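Local coordinates for putative phosphosugar isomerase (Clostridium difficile, PDB 3G68), which is a putative double-SIS-domain phosphosugar isomerase that probably binds phosphorylated sugars and may isomerise them, at residues S114-G117 / I123-I126. Numbering follows the deposited sequence.
Sequences SMAG and IDEI
S114 and D124 are joined by a short hydrogen bond: the hydroxyl OG of S114 donates to OD1 of D124 at 2.5 Å. The side chain of D124 can be followed outward from its backbone. CB of D124 stays 4.1 Å from OG of S114. With chi1 at -64°, CG stands beside the backbone N of D124, and this brings the carboxylate toward the strand. OD1 does the touching. It takes the S114 hydroxyl on its anti side, with the donor 33° out of the carboxylate plane. OD1 of D124 also accepts a hydrogen bond from a water at 2.9 Å. That water in turn accepts from the backbone N of A116 at 3.0 Å, so one carboxylate oxygen serves the strand both directly and through the water. OD2 turns to its own loop and accepts from the backbone N of A121. With both oxygens bonded, the carboxylate is held against rotation about CB-CG.

I123 supplies the apolar half of the contact. CD1 of I123 packs 3.9 Å from CB of S114. CD1 of I123 also comes to 4.3 Å from CB of A116. S114 and A116 point to the same side of the strand, while M115 points away from the loop and packs on helix 145-165.

The contact is buried and folds the loop between the parallel strands 111-116 and 129-130 of the SIS-domain sheet back onto the first of them. S114 and I123 also touch M102 of helix 96-107, while D124 rests against I130 of strand 129-130.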
ATOM      1  N   SER B 114      26.088 -13.414 -49.954  1.00 18.44           N
ATOM      2  CA  SER B 114      24.817 -14.048 -50.284  1.00 18.66           C
ATOM      3  C   SER B 114      23.749 -13.780 -49.206  1.00 18.60           C
ATOM      4  O   SER B 114      24.064 -13.635 -48.030  1.00 18.36           O
ATOM      5  CB  SER B 114      24.984 -15.562 -50.496  1.00 19.60           C
ATOM      6  OG  SER B 114      25.581 -16.209 -49.368  1.00 21.27           O
HETATM    7  N   MSE B 115      22.490 -13.673 -49.638  1.00 17.04           N
HETATM    8  CA  MSE B 115      21.355 -13.556 -48.737  1.00 17.51           C
HETATM    9  C   MSE B 115      20.259 -14.487 -49.218  1.00 18.28           C
HETATM   10  O   MSE B 115      19.384 -14.111 -50.010  1.00 19.36           O
HETATM   11  CB  MSE B 115      20.868 -12.109 -48.629  1.00 17.90           C
HETATM   12  CG  MSE B 115      21.874 -11.189 -47.986  1.00 19.50           C
HETATM   13 SE   MSE B 115      21.000  -9.545 -47.346  0.75 20.68          SE
HETATM   14  CE  MSE B 115      22.580  -8.688 -46.365  1.00 12.98           C
ATOM     15  N   ALA B 116      20.381 -15.738 -48.806  1.00 18.93           N
ATOM     16  CA  ALA B 116      19.400 -16.763 -49.093  1.00 19.03           C
ATOM     17  C   ALA B 116      18.593 -17.032 -47.824  1.00 19.33           C
ATOM     18  O   ALA B 116      19.064 -16.770 -46.700  1.00 17.31           O
ATOM     19  CB  ALA B 116      20.099 -18.029 -49.583  1.00 18.47           C
ATOM     20  N   GLY B 117      17.390 -17.575 -48.010  1.00 18.64           N
ATOM     21  CA  GLY B 117      16.471 -17.887 -46.911  1.00 19.06           C
ATOM     22  C   GLY B 117      16.540 -19.307 -46.409  1.00 20.59           C
ATOM     23  O   GLY B 117      15.623 -19.781 -45.741  1.00 21.85           O
ATOM     24  N   ILE B 123      23.832 -20.268 -54.063  1.00 21.53           N
ATOM     25  CA  ILE B 123      24.547 -18.991 -54.122  1.00 20.45           C
ATOM     26  C   ILE B 123      25.623 -18.827 -53.022  1.00 20.48           C
ATOM     27  O   ILE B 123      26.573 -18.059 -53.188  1.00 20.61           O
ATOM     28  CB  ILE B 123      23.565 -17.759 -54.229  1.00 19.83           C
ATOM     29  CG1 ILE B 123      22.687 -17.571 -52.982  1.00 20.13           C
ATOM     30  CG2 ILE B 123      22.698 -17.901 -55.490  1.00 15.68           C
ATOM     31  CD1 ILE B 123      22.064 -16.209 -52.927  1.00 19.17           C
ATOM     32  N   ASP B 124      25.491 -19.547 -51.910  1.00 22.21           N
ATOM     33  CA  ASP B 124      26.522 -19.516 -50.843  1.00 22.68           C
ATOM     34  C   ASP B 124      27.873 -20.093 -51.325  1.00 23.97           C
ATOM     35  O   ASP B 124      28.926 -19.713 -50.802  1.00 24.33           O
ATOM     36  CB  ASP B 124      26.073 -20.280 -49.582  1.00 22.37           C
ATOM     37  CG  ASP B 124      24.833 -19.645 -48.881  1.00 24.11           C
ATOM     38  OD1 ASP B 124      24.467 -18.480 -49.179  1.00 27.14           O
ATOM     39  OD2 ASP B 124      24.235 -20.325 -48.007  1.00 20.00           O
ATOM     40  N   GLU B 125      27.830 -20.983 -52.321  1.00 25.96           N
ATOM     41  CA  GLU B 125      29.026 -21.657 -52.879  1.00 27.63           C
ATOM     42  C   GLU B 125      30.110 -20.723 -53.371  1.00 28.27           C
ATOM     43  O   GLU B 125      31.290 -21.044 -53.256  1.00 29.84           O
ATOM     44  CB  GLU B 125      28.643 -22.569 -54.041  1.00 27.91           C
ATOM     45  CG  GLU B 125      27.810 -23.764 -53.629  1.00 32.61           C
ATOM     46  CD  GLU B 125      27.418 -24.645 -54.798  1.00 36.96           C
ATOM     47  OE1 GLU B 125      28.033 -24.560 -55.893  1.00 40.51           O
ATOM     48  OE2 GLU B 125      26.480 -25.446 -54.609  1.00 45.34           O
ATOM     49  N   ILE B 126      29.718 -19.592 -53.950  1.00 26.60           N
ATOM     50  CA  ILE B 126      30.680 -18.617 -54.469  1.00 25.77           C
ATOM     51  C   ILE B 126      30.734 -17.363 -53.619  1.00 24.81           C
ATOM     52  O   ILE B 126      31.258 -16.345 -54.067  1.00 26.49           O
ATOM     53  CB  ILE B 126      30.376 -18.242 -55.955  1.00 26.46           C
ATOM     54  CG1 ILE B 126      28.991 -17.574 -56.116  1.00 27.02           C
ATOM     55  CG2 ILE B 126      30.478 -19.485 -56.842  1.00 26.20           C
ATOM     56  CD1 ILE B 126      28.675 -17.129 -57.544  1.00 25.53           C
TER
HETATM   57  O   HOH W   1      22.930 -16.683 -47.527  1.00 21.17           O